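Local coordinates for protein fructosyl amine:oxygen oxidoreductase (Neosartorya fumigata, PDB 4WCT) that probably uses its bound FAD to oxidise fructosyl amines (Amadori products) with oxygen, and so acts as a deglycating enzyme, at residues Gly67-Ser77 against His172-Lys182. Sequence-based numbering, arbitrary orientation. Where two conformers were deposited one is given.
Sequences GNDINKIMEHS and HKSGAGWIHAK. With FAD (flavin-adenine dinucleotide), chain C.
Lys72 O accepts the shortest backbone bond between Gly67-Ser77 and His172-Lys182, from Ile179 N at 2.8 Å. Lys72 N donates back to Ile179 O, and Met74 and Gly177 form the next reciprocal pair. Strands 72-75 and 176-179 are thus antiparallel neighbours. Ile73, facing Trp178 in a non-hydrogen-bonded pair, turns its own N and O outward to the flavin. Its N donates to FAD O4 at 2.8 Å, and its O accepts from FAD N3 at 3.0 Å. The pyrimidine end of the flavin therefore docks like an added strand on the outer edge of this sheet.

Lys72 bends at chi2 (-76°), which lays CD and NZ along the flavin ring. Its NZ forms a salt bridge with Asp69 OD2 at 2.9 Å, and Lys297 is a second partner of that oxygen. On the partner segment, Ala181 CB packs 3.6 Å from Lys72 CG. The carbonyl oxygen of Ile70 sits over the centre of the His180 ring, 3.4 Å above its plane. At the other end, His172 ND1 donates in its ring plane to the anti lone pair of Glu75 OE2. The carboxylate is turned 57° from the ring.

Strand 176-179 is the middle strand of a three-stranded sheet, with 112-113 beyond it. Met74 and Ile179 pack on helix 86-102, while Ile73 and Trp178 meet strand 284-287.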
loop_
_atom_site.group_PDB
_atom_site.type_symbol
_atom_site.label_atom_id
_atom_site.label_comp_id
_atom_site.label_asym_id
_atom_site.label_seq_id
_atom_site.Cartn_x
_atom_site.Cartn_y
_atom_site.Cartn_z
ATOM N N GLY A 67 -1.935 3.090 4.446
ATOM C CA GLY A 67 -0.980 2.699 5.488
ATOM C C GLY A 67 -1.556 2.614 6.888
ATOM O O GLY A 67 -0.876 2.157 7.800
ATOM N N ASN A 68 -2.806 3.038 7.094
ATOM C CA ASN A 68 -3.388 2.988 8.436
ATOM C C ASN A 68 -4.028 1.627 8.657
ATOM O O ASN A 68 -5.226 1.455 8.436
ATOM C CB ASN A 68 -4.407 4.093 8.631
ATOM C CG ASN A 68 -4.959 4.157 10.026
ATOM O OD1 ASN A 68 -4.662 3.307 10.871
ATOM N ND2 ASN A 68 -5.899 5.059 10.235
ATOM N N ASP A 69 -3.172 0.667 9.007
ATOM C CA ASP A 69 -3.562 -0.716 9.101
ATOM C C ASP A 69 -2.701 -1.337 10.197
ATOM O O ASP A 69 -1.487 -1.067 10.285
ATOM C CB ASP A 69 -3.257 -1.391 7.748
ATOM C CG ASP A 69 -4.036 -2.650 7.540
ATOM O OD1 ASP A 69 -4.299 -3.322 8.562
ATOM O OD2 ASP A 69 -4.121 -3.095 6.353
ATOM N N ILE A 70 -3.292 -2.236 10.977
ATOM C CA ILE A 70 -2.537 -2.901 12.042
ATOM C C ILE A 70 -1.426 -3.815 11.526
ATOM O O ILE A 70 -0.448 -4.079 12.218
ATOM C CB ILE A 70 -3.454 -3.712 12.993
ATOM C CG1 ILE A 70 -4.388 -4.636 12.221
ATOM C CG2 ILE A 70 -4.204 -2.786 13.944
ATOM C CD1 ILE A 70 -5.060 -5.685 13.075
ATOM N N ASN A 71 -1.482 -4.195 10.261
ATOM C CA ASN A 71 -0.381 -4.918 9.680
ATOM C C ASN A 71 -0.378 -4.807 8.172
ATOM O O ASN A 71 -1.436 -4.565 7.564
ATOM C CB ASN A 71 -0.368 -6.374 10.125
ATOM C CG ASN A 71 -1.745 -6.976 10.215
ATOM O OD1 ASN A 71 -2.485 -6.988 9.245
ATOM N ND2 ASN A 71 -2.107 -7.447 11.412
ATOM N N LYS A 72 0.802 -4.992 7.599
ATOM C CA LYS A 72 1.014 -5.148 6.157
ATOM C C LYS A 72 2.176 -6.132 5.978
ATOM O O LYS A 72 2.981 -6.372 6.895
ATOM C CB LYS A 72 1.411 -3.802 5.487
ATOM C CG LYS A 72 0.391 -2.700 5.665
ATOM C CD LYS A 72 -0.821 -2.878 4.759
ATOM C CE LYS A 72 -1.576 -1.571 4.624
ATOM N NZ LYS A 72 -2.938 -1.763 4.076
ATOM N N ILE A 73 2.261 -6.685 4.782
ATOM C CA ILE A 73 3.317 -7.634 4.423
ATOM C C ILE A 73 4.563 -6.879 4.000
ATOM O O ILE A 73 4.474 -5.911 3.254
ATOM C CB ILE A 73 2.858 -8.530 3.261
ATOM C CG1 ILE A 73 1.557 -9.262 3.630
ATOM C CG2 ILE A 73 3.992 -9.476 2.891
ATOM C CD1 ILE A 73 0.904 -10.012 2.487
ATOM N N MET A 74 5.723 -7.326 4.481
ATOM C CA MET A 74 7.035 -6.898 3.999
ATOM C C MET A 74 7.732 -8.135 3.400
ATOM O O MET A 74 7.833 -9.179 4.040
ATOM C CB MET A 74 7.882 -6.337 5.158
ATOM C CG MET A 74 9.416 -6.233 4.895
ATOM S SD MET A 74 9.816 -5.058 3.626
ATOM C CE MET A 74 11.311 -5.718 2.890
ATOM N N GLU A 75 8.269 -7.984 2.198
ATOM C CA GLU A 75 9.059 -9.044 1.584
ATOM C C GLU A 75 10.116 -8.427 0.696
ATOM O O GLU A 75 9.834 -7.528 -0.107
ATOM C CB GLU A 75 8.195 -9.966 0.748
ATOM C CG GLU A 75 9.017 -11.182 0.294
ATOM C CD GLU A 75 8.381 -11.983 -0.805
ATOM O OE1 GLU A 75 7.427 -11.479 -1.442
ATOM O OE2 GLU A 75 8.850 -13.130 -1.017
ATOM N N HIS A 76 11.314 -8.978 0.782
ATOM C CA HIS A 76 12.392 -8.649 -0.114
ATOM C C HIS A 76 12.943 -9.948 -0.739
ATOM O O HIS A 76 13.298 -10.889 -0.024
ATOM C CB HIS A 76 13.522 -7.957 0.651
ATOM C CG HIS A 76 14.753 -7.774 -0.176
ATOM N ND1 HIS A 76 14.729 -7.114 -1.385
ATOM C CD2 HIS A 76 15.989 -8.309 -0.061
ATOM C CE1 HIS A 76 15.917 -7.208 -1.960
ATOM N NE2 HIS A 76 16.711 -7.895 -1.156
ATOM N N SER A 77 13.100 -9.946 -2.058
ATOM C CA SER A 77 13.715 -11.067 -2.781
ATOM C C SER A 77 14.830 -10.558 -3.692
ATOM O O SER A 77 14.657 -9.599 -4.438
ATOM C CB SER A 77 12.670 -11.775 -3.636
ATOM O OG SER A 77 11.605 -12.195 -2.817
ATOM N N HIS A 172 9.141 -18.639 2.707
ATOM C CA HIS A 172 10.315 -17.748 2.641
ATOM C C HIS A 172 10.525 -17.312 4.110
ATOM O O HIS A 172 9.708 -16.581 4.646
ATOM C CB HIS A 172 9.931 -16.523 1.748
ATOM C CG HIS A 172 10.966 -15.446 1.696
ATOM N ND1 HIS A 172 10.852 -14.354 0.869
ATOM C CD2 HIS A 172 12.223 -15.401 2.200
ATOM C CE1 HIS A 172 11.957 -13.632 0.931
ATOM N NE2 HIS A 172 12.803 -14.240 1.742
ATOM N N LYS A 173 11.533 -17.842 4.788
ATOM C CA LYS A 173 11.688 -17.603 6.217
ATOM C C LYS A 173 12.310 -16.252 6.611
ATOM O O LYS A 173 11.969 -15.702 7.649
ATOM C CB LYS A 173 12.526 -18.719 6.813
ATOM C CG LYS A 173 11.716 -19.809 7.475
ATOM C CD LYS A 173 12.613 -20.948 7.950
ATOM C CE LYS A 173 12.712 -22.067 6.919
ATOM N NZ LYS A 173 12.583 -23.414 7.554
ATOM N N SER A 174 13.392 -15.882 5.943
ATOM C CA SER A 174 14.173 -14.699 6.300
ATOM C C SER A 174 13.944 -13.614 5.249
ATOM O O SER A 174 13.779 -13.917 4.068
ATOM C CB SER A 174 15.664 -15.076 6.320
ATOM O OG SER A 174 15.904 -15.991 7.369
ATOM N N GLY A 175 13.966 -12.348 5.660
ATOM C CA GLY A 175 13.818 -11.285 4.701
ATOM C C GLY A 175 12.367 -10.950 4.405
ATOM O O GLY A 175 12.076 -10.284 3.450
ATOM N N ALA A 176 11.452 -11.447 5.229
ATOM C CA ALA A 176 10.033 -11.267 5.004
ATOM C C ALA A 176 9.284 -11.440 6.311
ATOM O O ALA A 176 9.775 -12.063 7.271
ATOM C CB ALA A 176 9.528 -12.259 3.940
ATOM N N GLY A 177 8.094 -10.840 6.376
ATOM C CA GLY A 177 7.257 -10.892 7.564
ATOM C C GLY A 177 6.187 -9.837 7.478
ATOM O O GLY A 177 5.654 -9.584 6.400
ATOM N N TRP A 178 5.877 -9.211 8.610
ATOM C CA TRP A 178 4.877 -8.190 8.635
ATOM C C TRP A 178 5.325 -6.956 9.393
ATOM O O TRP A 178 6.267 -6.987 10.214
ATOM C CB TRP A 178 3.573 -8.736 9.209
ATOM C CG TRP A 178 3.636 -9.163 10.664
ATOM C CD1 TRP A 178 3.871 -10.415 11.137
ATOM C CD2 TRP A 178 3.262 -8.377 11.797
ATOM N NE1 TRP A 178 3.761 -10.436 12.495
ATOM C CE2 TRP A 178 3.421 -9.184 12.940
ATOM C CE3 TRP A 178 2.882 -7.054 11.962
ATOM C CZ2 TRP A 178 3.132 -8.733 14.232
ATOM C CZ3 TRP A 178 2.656 -6.578 13.272
ATOM C CH2 TRP A 178 2.742 -7.421 14.378
ATOM N N ILE A 179 4.676 -5.837 9.070
ATOM C CA ILE A 179 4.964 -4.580 9.712
ATOM C C ILE A 179 3.715 -4.010 10.360
ATOM O O ILE A 179 2.603 -4.156 9.844
ATOM C CB ILE A 179 5.560 -3.564 8.705
ATOM C CG1 ILE A 179 4.656 -3.425 7.493
ATOM C CG2 ILE A 179 6.944 -4.045 8.271
ATOM C CD1 ILE A 179 4.793 -2.103 6.768
ATOM N N HIS A 180 3.889 -3.347 11.500
ATOM C CA HIS A 180 2.788 -2.640 12.102
ATOM C C HIS A 180 2.679 -1.279 11.456
ATOM O O HIS A 180 3.312 -0.313 11.904
ATOM C CB HIS A 180 2.950 -2.509 13.607
ATOM C CG HIS A 180 1.666 -2.217 14.316
ATOM N ND1 HIS A 180 0.822 -1.186 13.953
ATOM C CD2 HIS A 180 1.025 -2.900 15.294
ATOM C CE1 HIS A 180 -0.266 -1.232 14.697
ATOM N NE2 HIS A 180 -0.154 -2.249 15.540
ATOM N N ALA A 181 1.982 -1.221 10.333
ATOM C CA ALA A 181 2.062 -0.032 9.453
ATOM C C ALA A 181 1.540 1.205 10.175
ATOM O O ALA A 181 2.133 2.308 10.058
ATOM C CB ALA A 181 1.289 -0.266 8.153
ATOM N N LYS A 182 0.451 1.040 10.915
ATOM C CA LYS A 182 -0.173 2.156 11.606
ATOM C C LYS A 182 0.783 2.776 12.625
ATOM O O LYS A 182 1.035 3.995 12.609
ATOM C CB LYS A 182 -1.430 1.684 12.304
ATOM C CG LYS A 182 -2.142 2.771 13.077
ATOM C CD LYS A 182 -3.404 2.209 13.689
ATOM C CE LYS A 182 -4.274 3.282 14.311
ATOM N NZ LYS A 182 -5.571 2.666 14.688
HETATM P PA FAD C . -1.784 6.544 1.826
HETATM O O1A FAD C . -1.036 5.779 2.879
HETATM O O2A FAD C . -3.187 6.170 1.464
HETATM O O5B FAD C . -1.745 8.051 2.272
HETATM C C5B FAD C . -2.388 9.050 1.468
HETATM C C4B FAD C . -2.665 10.257 2.358
HETATM O O4B FAD C . -3.112 11.373 1.523
HETATM C C3B FAD C . -3.743 10.025 3.412
HETATM O O3B FAD C . -3.277 10.313 4.740
HETATM C C2B FAD C . -4.866 10.980 2.997
HETATM O O2B FAD C . -5.688 11.460 4.059
HETATM C C1B FAD C . -4.094 12.070 2.250
HETATM N N9A FAD C . -4.960 12.812 1.307
HETATM C C8A FAD C . -5.964 12.329 0.554
HETATM N N7A FAD C . -6.565 13.328 -0.133
HETATM C C5A FAD C . -5.851 14.451 0.140
HETATM C C6A FAD C . -5.984 15.861 -0.204
HETATM N N6A FAD C . -6.953 16.274 -1.040
HETATM N N1A FAD C . -5.116 16.718 0.374
HETATM C C2A FAD C . -4.127 16.338 1.194
HETATM N N3A FAD C . -3.977 15.060 1.582
HETATM C C4A FAD C . -4.810 14.113 1.086
HETATM N N1 FAD C . 1.437 -2.653 0.643
HETATM C C2 FAD C . 2.469 -3.451 1.091
HETATM O O2 FAD C . 3.615 -3.034 0.936
HETATM N N3 FAD C . 2.237 -4.576 1.771
HETATM C C4 FAD C . 0.992 -5.071 1.932
HETATM O O4 FAD C . 0.727 -6.137 2.553
HETATM C C4X FAD C . -0.143 -4.296 1.460
HETATM N N5 FAD C . -1.415 -4.747 1.623
HETATM C C5X FAD C . -2.447 -3.879 1.391
HETATM C C6 FAD C . -3.749 -4.202 1.759
HETATM C C7 FAD C . -4.793 -3.360 1.422
HETATM C C7M FAD C . -6.164 -3.693 1.890
HETATM C C8 FAD C . -4.505 -2.094 0.735
HETATM C C8M FAD C . -5.574 -1.125 0.387
HETATM C C9 FAD C . -3.214 -1.716 0.461
HETATM C C9A FAD C . -2.174 -2.586 0.713
HETATM N N10 FAD C . -0.867 -2.248 0.349
HETATM C C10 FAD C . 0.177 -3.054 0.806
HETATM C "C1'" FAD C . -0.490 -1.047 -0.381
HETATM C "C2'" FAD C . -0.062 0.093 0.529
HETATM O "O2'" FAD C . -1.044 0.200 1.551
HETATM C "C3'" FAD C . 0.007 1.381 -0.302
HETATM O "O3'" FAD C . 0.734 1.142 -1.516
HETATM C "C4'" FAD C . 0.650 2.529 0.482
HETATM O "O4'" FAD C . 0.117 2.560 1.805
HETATM C "C5'" FAD C . 0.304 3.831 -0.229
HETATM O "O5'" FAD C . 0.936 4.908 0.463
HETATM P P FAD C . 0.561 6.422 0.076
HETATM O O1P FAD C . 1.340 7.332 0.998
HETATM O O2P FAD C . 0.696 6.537 -1.424
HETATM O O3P FAD C . -0.999 6.514 0.443
HETATM O O HOH W 1 -6.722 1.639 11.862
HETATM O O HOH W 2 15.365 -12.130 1.068
#